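Local structure of beta-galactosidase (3OGV) at residues V41-E46 and F319-T324; N71-Y76 and I109-R114. The protein probably hydrolyses terminal non-reducing beta-D-galactose residues in beta-D-galactosides, as a glycosidase of glycosyl hydrolase family 35. All blocks are in the same frame, centred on the assembly; numbering follows the deposited sequence.

In the fold
Both contacts lie in the buried core of the TIM-barrel part of the chain and join parallel strands of one sheet. Strand 38-47 stands between 318-321 and 72-76: contact 1 pairs it with 318-321, while 72-76 goes on to pair with 110-116 in contact 2. Contact 1 closes the barrel between its first and last strands, and contact 2 is nested within the stretch of chain so enclosed. The two meet at Glu46, whose carboxylate takes the Ser74 hydroxyl and a salt bridge from Arg114. Contact 1 mixes a phenylalanine pair with a polar barrel interior; contact 2 runs from aliphatic packing to a guanidinium stacked on Tyr76, which is hydrogen-bonded to the sugar.

Contact 1: V41-E46 and F319-T324; sequences VIFSGE and FNIYMT. With PTQ (2-phenylethyl 1-thio-beta-D-galactopyranoside), chain E.
Asn320 reaches Glu46 and Ser44 with both ends of its amide. Its ND2 donates to Glu46 OE1 over 2.9 Å, the acceptor lying in the amide plane and met nearly along its C-O axis, although carboxylate and amide planes are 51° apart. The Glu46 chain leaves with CG anti to the backbone N and bends at chi2 (92°), turning the carboxylate toward that amide. Asn320 OD1 takes the hydroxyl of Ser44, OG to OD1 2.8 Å, from above the carbonyl plane. Farther along, the Glu46 carboxylate passes obliquely by the Tyr322 ring, CD to CD2 3.6 Å, and Glu46 CG touches SD of Met323. That sulfur doubles back over the centre of the Tyr322 ring after a cis peptide bond.

Beneath this row the backbones run parallel, Ser44 N donating to Phe319 O and Ile321 N to Ser44 O. Ile321 O receives two donors from opposite faces of its plane, Glu46 N at 2.9 Å and Thr324 OG1 at 3.0 Å. On the other face of the sheet the Phe43 and Phe319 rings lie side by side, planes 16° apart but slid until they barely overlap.

Second partners steady the polar row: Ser74 OG is hydrogen-bonded to Glu46 OE1, OE2 has a salt bridge to Arg114 and a hydrogen bond to His48, and Val277 O takes Asn320 ND2. Tyr322, hydrogen-bonded through OH to Tyr342, brings CE1 to 3.5 Å from PTQ O5, the oxygen on C6. This is the closure of a TIM barrel: first and last strands pair, and their C-terminal ends border the galactose site.

Contact 2: N71-Y76 and I109-R114; sequences NTVSFY and IYLLAR. With PTQ (2-phenylethyl 1-thio-beta-D-galactopyranoside), chain E.
Asn71 opens the ladder by accepting Tyr110 N on its backbone O, at 2.9 Å; from here to Tyr76 two adjacent parallel strands of the TIM barrel, joined through helix 98-107, run side by side. Thr72 lays CG2 against Tyr110 O, and its hydroxyl donates a hydrogen bond to Asn71 OD1, in an amide held mainly by strand 38-47, ND2 on Val41 O and OD1 on Phe43 N. Val73 faces the helices: CB meets Leu111 CD2 at 3.7 Å and CG2 meets Ile109 CG2, while helices 58-66 and 98-107 pack on the same side.

Ser74 points into the barrel, where Leu112 CD2 and the Arg114 chain lie against its OG; that hydroxyl is hydrogen-bonded to Glu46. Phe75 again turns to the helices. With CG wedged between backbone N and carbonyl carbon (chi1 68°), its ring swings over to the neighbouring strand and takes Ala113 CA on one face, 4.0 Å from the centroid, with Phe101 also against it.

Tyr76 ends the row under Arg114, whose guanidinium lies flat on the ring with centres 4.0 Å apart and planes 17° apart. Salt bridges to Glu46 and Glu278 and a hydrogen bond to Gln176 fix the rotation of that guanidinium, which should restrict the ring in turn. Arg114 O meets the ring edge in plane. The phenol oxygen, hydrogen-bonded also to Asn179, accepts the sugar hydroxyl: PTQ O3 to Tyr76 OH, 2.8 Å.

Contact 1: V41-E46 and F319-T324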
loop_
_atom_site.group_PDB
_atom_site.type_symbol
_atom_site.label_atom_id
_atom_site.label_comp_id
_atom_site.label_asym_id
_atom_site.label_seq_id
_atom_site.Cartn_x
_atom_site.Cartn_y
_atom_site.Cartn_z
ATOM N N VAL A 41 20.333 -8.157 5.479
ATOM C CA VAL A 41 19.566 -6.963 5.779
ATOM C C VAL A 41 18.183 -7.201 5.193
ATOM O O VAL A 41 18.008 -7.397 3.990
ATOM C CB VAL A 41 20.136 -5.709 5.063
ATOM C CG1 VAL A 41 19.238 -4.539 5.250
ATOM C CG2 VAL A 41 21.545 -5.386 5.581
ATOM N N ILE A 42 17.132 -7.254 6.031
ATOM C CA ILE A 42 15.732 -7.381 5.532
ATOM C C ILE A 42 15.263 -6.019 5.098
ATOM O O ILE A 42 15.236 -5.093 5.890
ATOM C CB ILE A 42 14.854 -7.933 6.657
ATOM C CG1 ILE A 42 15.265 -9.354 7.022
ATOM C CG2 ILE A 42 13.375 -7.874 6.271
ATOM C CD1 ILE A 42 15.097 -10.421 5.947
ATOM N N PHE A 43 14.957 -5.941 3.809
ATOM C CA PHE A 43 14.447 -4.686 3.246
ATOM C C PHE A 43 13.147 -5.104 2.543
ATOM O O PHE A 43 13.132 -5.922 1.625
ATOM C CB PHE A 43 15.521 -4.077 2.240
ATOM C CG PHE A 43 15.402 -2.617 2.030
ATOM C CD1 PHE A 43 14.351 -1.827 2.491
ATOM C CD2 PHE A 43 16.466 -1.949 1.383
ATOM C CE1 PHE A 43 14.354 -0.437 2.332
ATOM C CE2 PHE A 43 16.475 -0.554 1.194
ATOM C CZ PHE A 43 15.461 0.203 1.684
ATOM N N SER A 44 12.059 -4.565 3.135
ATOM C CA SER A 44 10.701 -5.081 2.879
ATOM C C SER A 44 9.801 -3.912 2.468
ATOM O O SER A 44 9.991 -2.771 2.826
ATOM C CB SER A 44 10.207 -5.631 4.252
ATOM O OG SER A 44 8.850 -6.137 4.129
ATOM N N GLY A 45 8.817 -4.410 1.694
ATOM C CA GLY A 45 7.718 -3.411 1.281
ATOM C C GLY A 45 6.328 -3.994 1.716
ATOM O O GLY A 45 6.068 -5.132 1.572
ATOM N N GLU A 46 5.488 -3.006 2.134
ATOM C CA GLU A 46 4.149 -3.440 2.560
ATOM C C GLU A 46 3.244 -3.578 1.314
ATOM O O GLU A 46 3.154 -2.597 0.507
ATOM C CB GLU A 46 3.605 -2.348 3.517
ATOM C CG GLU A 46 2.278 -2.832 4.089
ATOM C CD GLU A 46 2.463 -3.587 5.408
ATOM O OE1 GLU A 46 3.600 -3.762 5.931
ATOM O OE2 GLU A 46 1.402 -3.955 6.020
ATOM N N PHE A 319 13.810 -3.452 7.879
ATOM C CA PHE A 319 13.297 -2.117 7.463
ATOM C C PHE A 319 12.193 -2.355 6.486
ATOM O O PHE A 319 12.432 -2.860 5.391
ATOM C CB PHE A 319 14.534 -1.364 6.821
ATOM C CG PHE A 319 14.313 0.050 6.446
ATOM C CD1 PHE A 319 13.400 0.820 7.012
ATOM C CD2 PHE A 319 15.173 0.567 5.481
ATOM C CE1 PHE A 319 13.253 2.163 6.639
ATOM C CE2 PHE A 319 15.097 1.890 5.111
ATOM C CZ PHE A 319 14.140 2.705 5.693
ATOM N N ASN A 320 10.965 -1.974 6.857
ATOM C CA ASN A 320 9.772 -2.163 5.999
ATOM C C ASN A 320 9.099 -0.847 5.732
ATOM O O ASN A 320 8.859 -0.026 6.583
ATOM C CB ASN A 320 8.737 -3.062 6.741
ATOM C CG ASN A 320 7.473 -3.288 5.947
ATOM O OD1 ASN A 320 7.505 -3.733 4.770
ATOM N ND2 ASN A 320 6.335 -2.944 6.560
ATOM N N ILE A 321 8.899 -0.640 4.428
ATOM C CA ILE A 321 8.278 0.639 3.892
ATOM C C ILE A 321 6.734 0.472 3.700
ATOM O O ILE A 321 6.283 -0.315 2.903
ATOM C CB ILE A 321 8.944 0.967 2.525
ATOM C CG1 ILE A 321 10.501 1.083 2.670
ATOM C CG2 ILE A 321 8.339 2.285 1.978
ATOM C CD1 ILE A 321 11.022 1.966 3.767
ATOM N N TYR A 322 6.042 1.279 4.527
ATOM C CA TYR A 322 4.556 1.220 4.553
ATOM C C TYR A 322 4.062 2.545 3.933
ATOM O O TYR A 322 4.348 3.623 4.451
ATOM C CB TYR A 322 4.113 1.184 6.029
ATOM C CG TYR A 322 2.576 1.008 6.148
ATOM C CD1 TYR A 322 1.724 2.055 5.826
ATOM C CD2 TYR A 322 2.038 -0.206 6.549
ATOM C CE1 TYR A 322 0.310 1.849 5.885
ATOM C CE2 TYR A 322 0.633 -0.423 6.641
ATOM C CZ TYR A 322 -0.183 0.637 6.233
ATOM O OH TYR A 322 -1.580 0.380 6.278
ATOM N N MET A 323 3.346 2.480 2.798
ATOM C CA MET A 323 3.075 1.368 1.873
ATOM C C MET A 323 4.164 1.314 0.733
ATOM O O MET A 323 4.754 2.401 0.466
ATOM C CB MET A 323 1.722 1.572 1.153
ATOM C CG MET A 323 0.483 1.501 2.093
ATOM S SD MET A 323 0.353 -0.031 3.033
ATOM C CE MET A 323 -0.080 -1.229 1.720
ATOM N N THR A 324 4.347 0.163 0.169
ATOM C CA THR A 324 5.161 0.077 -1.096
ATOM C C THR A 324 4.206 -0.047 -2.291
ATOM O O THR A 324 4.422 0.690 -3.275
ATOM C CB THR A 324 6.181 -1.072 -1.017
ATOM O OG1 THR A 324 7.068 -0.675 0.057
ATOM C CG2 THR A 324 6.980 -1.169 -2.289
HETATM C C1 PTQ E . 0.303 2.661 11.694
HETATM O O1 PTQ E . -0.256 3.785 10.968
HETATM S S1 PTQ E . 0.391 3.209 13.451
HETATM C C2 PTQ E . -0.510 1.414 11.607
HETATM O O2 PTQ E . 0.104 0.326 12.237
HETATM C C3 PTQ E . -0.917 1.055 10.177
HETATM O O3 PTQ E . -1.877 0.041 10.186
HETATM C C4 PTQ E . -1.383 2.288 9.428
HETATM O O4 PTQ E . -2.671 2.645 10.026
HETATM C C5 PTQ E . -0.455 3.448 9.508
HETATM O O5 PTQ E . -1.101 4.585 7.546
HETATM C C6 PTQ E . -0.838 4.794 8.988
HETATM C C7 PTQ E . 1.517 4.620 13.326
HETATM C C8 PTQ E . 1.557 5.460 14.576
HETATM C C9 PTQ E . 2.446 6.629 14.427
HETATM C C10 PTQ E . 1.938 7.828 13.939
HETATM C C11 PTQ E . 2.834 8.902 13.752
HETATM C C12 PTQ E . 4.205 8.735 14.048
HETATM C C13 PTQ E . 4.658 7.518 14.493
HETATM C C14 PTQ E . 3.825 6.481 14.631
#

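Contact 2: N71-Y76 and I109-R114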
loop_
_atom_site.group_PDB
_atom_site.type_symbol
_atom_site.label_atom_id
_atom_site.label_comp_id
_atom_site.label_asym_id
_atom_site.label_seq_id
_atom_site.Cartn_x
_atom_site.Cartn_y
_atom_site.Cartn_z
ATOM N N ASN A 71 14.003 -7.931 -0.383
ATOM C CA ASN A 71 13.896 -9.394 -0.246
ATOM C C ASN A 71 12.619 -9.901 0.446
ATOM O O ASN A 71 12.430 -11.090 0.523
ATOM C CB ASN A 71 15.148 -9.958 0.506
ATOM C CG ASN A 71 15.484 -9.181 1.718
ATOM O OD1 ASN A 71 14.656 -8.662 2.452
ATOM N ND2 ASN A 71 16.816 -8.993 1.963
ATOM N N THR A 72 11.821 -8.921 0.923
ATOM C CA THR A 72 10.660 -9.301 1.779
ATOM C C THR A 72 9.516 -8.356 1.420
ATOM O O THR A 72 9.671 -7.245 0.968
ATOM C CB THR A 72 11.123 -9.097 3.243
ATOM O OG1 THR A 72 12.248 -9.938 3.489
ATOM C CG2 THR A 72 10.042 -9.452 4.249
ATOM N N VAL A 73 8.308 -8.918 1.700
ATOM C CA VAL A 73 7.019 -8.163 1.723
ATOM C C VAL A 73 6.336 -8.433 3.094
ATOM O O VAL A 73 6.340 -9.565 3.544
ATOM C CB VAL A 73 6.166 -8.589 0.496
ATOM C CG1 VAL A 73 4.637 -8.258 0.680
ATOM C CG2 VAL A 73 6.693 -7.858 -0.770
ATOM N N SER A 74 5.798 -7.333 3.566
ATOM C CA SER A 74 4.968 -7.394 4.778
ATOM C C SER A 74 3.511 -7.249 4.394
ATOM O O SER A 74 3.210 -6.386 3.555
ATOM C CB SER A 74 5.481 -6.300 5.726
ATOM O OG SER A 74 4.587 -6.078 6.828
ATOM N N PHE A 75 2.596 -8.032 5.014
ATOM C CA PHE A 75 1.202 -7.925 4.647
ATOM C C PHE A 75 0.295 -8.066 5.820
ATOM O O PHE A 75 0.570 -8.823 6.760
ATOM C CB PHE A 75 0.820 -9.021 3.603
ATOM C CG PHE A 75 0.837 -10.429 4.129
ATOM C CD1 PHE A 75 1.995 -11.198 4.211
ATOM C CD2 PHE A 75 -0.417 -11.083 4.433
ATOM C CE1 PHE A 75 1.984 -12.502 4.680
ATOM C CE2 PHE A 75 -0.396 -12.393 4.924
ATOM C CZ PHE A 75 0.780 -13.146 5.033
ATOM N N TYR A 76 -0.799 -7.324 5.780
ATOM C CA TYR A 76 -1.969 -7.540 6.676
ATOM C C TYR A 76 -2.900 -8.540 6.142
ATOM O O TYR A 76 -3.061 -8.727 4.899
ATOM C CB TYR A 76 -2.690 -6.223 6.944
ATOM C CG TYR A 76 -2.032 -5.220 7.849
ATOM C CD1 TYR A 76 -1.491 -5.594 9.132
ATOM C CD2 TYR A 76 -2.041 -3.854 7.589
ATOM C CE1 TYR A 76 -0.968 -4.611 9.980
ATOM C CE2 TYR A 76 -1.560 -2.884 8.392
ATOM C CZ TYR A 76 -1.002 -3.313 9.637
ATOM O OH TYR A 76 -0.475 -2.328 10.418
ATOM N N ILE A 109 10.730 -13.940 -2.913
ATOM C CA ILE A 109 10.471 -12.946 -1.811
ATOM C C ILE A 109 10.018 -13.744 -0.560
ATOM O O ILE A 109 9.238 -14.680 -0.659
ATOM C CB ILE A 109 9.326 -11.958 -2.273
ATOM C CG1 ILE A 109 9.909 -11.039 -3.367
ATOM C CG2 ILE A 109 8.730 -11.187 -1.102
ATOM C CD1 ILE A 109 10.898 -10.036 -2.923
ATOM N N TYR A 110 10.526 -13.282 0.596
ATOM C CA TYR A 110 10.076 -13.817 1.917
ATOM C C TYR A 110 8.971 -12.860 2.419
ATOM O O TYR A 110 8.810 -11.735 1.983
ATOM C CB TYR A 110 11.223 -13.880 2.893
ATOM C CG TYR A 110 12.198 -14.985 2.499
ATOM C CD1 TYR A 110 11.793 -16.296 2.466
ATOM C CD2 TYR A 110 13.554 -14.652 2.230
ATOM C CE1 TYR A 110 12.709 -17.374 2.171
ATOM C CE2 TYR A 110 14.404 -15.743 1.945
ATOM C CZ TYR A 110 13.995 -17.007 1.915
ATOM O OH TYR A 110 14.898 -18.045 1.595
ATOM N N LEU A 111 8.211 -13.382 3.437
ATOM C CA LEU A 111 7.055 -12.591 3.933
ATOM C C LEU A 111 7.082 -12.378 5.451
ATOM O O LEU A 111 7.390 -13.336 6.223
ATOM C CB LEU A 111 5.762 -13.321 3.570
ATOM C CG LEU A 111 5.453 -13.441 2.051
ATOM C CD1 LEU A 111 4.209 -14.293 1.868
ATOM C CD2 LEU A 111 5.303 -12.067 1.420
ATOM N N LEU A 112 6.651 -11.209 5.886
ATOM C CA LEU A 112 6.308 -10.886 7.268
ATOM C C LEU A 112 4.753 -10.861 7.333
ATOM O O LEU A 112 4.148 -9.974 6.681
ATOM C CB LEU A 112 6.908 -9.515 7.620
ATOM C CG LEU A 112 6.243 -8.766 8.833
ATOM C CD1 LEU A 112 6.158 -9.630 10.084
ATOM C CD2 LEU A 112 7.104 -7.513 9.140
ATOM N N ALA A 113 4.192 -11.842 8.021
ATOM C CA ALA A 113 2.695 -11.927 8.095
ATOM C C ALA A 113 2.166 -11.162 9.296
ATOM O O ALA A 113 2.719 -11.344 10.438
ATOM C CB ALA A 113 2.365 -13.384 8.272
ATOM N N ARG A 114 1.170 -10.337 9.079
ATOM C CA ARG A 114 0.651 -9.444 10.130
ATOM C C ARG A 114 -0.895 -9.636 10.146
ATOM O O ARG A 114 -1.618 -8.764 9.584
ATOM C CB ARG A 114 1.058 -7.970 9.931
ATOM C CG ARG A 114 2.581 -7.881 9.549
ATOM C CD ARG A 114 3.151 -6.529 9.775
ATOM N NE ARG A 114 2.505 -5.431 9.072
ATOM C CZ ARG A 114 2.437 -4.190 9.485
ATOM N NH1 ARG A 114 2.720 -3.794 10.735
ATOM N NH2 ARG A 114 1.950 -3.216 8.667
HETATM C C1 PTQ E . 0.303 2.661 11.694
HETATM O O1 PTQ E . -0.256 3.785 10.968
HETATM S S1 PTQ E . 0.391 3.209 13.451
HETATM C C2 PTQ E . -0.510 1.414 11.607
HETATM O O2 PTQ E . 0.104 0.326 12.237
HETATM C C3 PTQ E . -0.917 1.055 10.177
HETATM O O3 PTQ E . -1.877 0.041 10.186
HETATM C C4 PTQ E . -1.383 2.288 9.428
HETATM O O4 PTQ E . -2.671 2.645 10.026
HETATM C C5 PTQ E . -0.455 3.448 9.508
HETATM O O5 PTQ E . -1.101 4.585 7.546
HETATM C C6 PTQ E . -0.838 4.794 8.988
HETATM C C7 PTQ E . 1.517 4.620 13.326
HETATM C C8 PTQ E . 1.557 5.460 14.576
HETATM C C9 PTQ E . 2.446 6.629 14.427
HETATM C C10 PTQ E . 1.938 7.828 13.939
HETATM C C11 PTQ E . 2.834 8.902 13.752
HETATM C C12 PTQ E . 4.205 8.735 14.048
HETATM C C13 PTQ E . 4.658 7.518 14.493
HETATM C C14 PTQ E . 3.825 6.481 14.631
#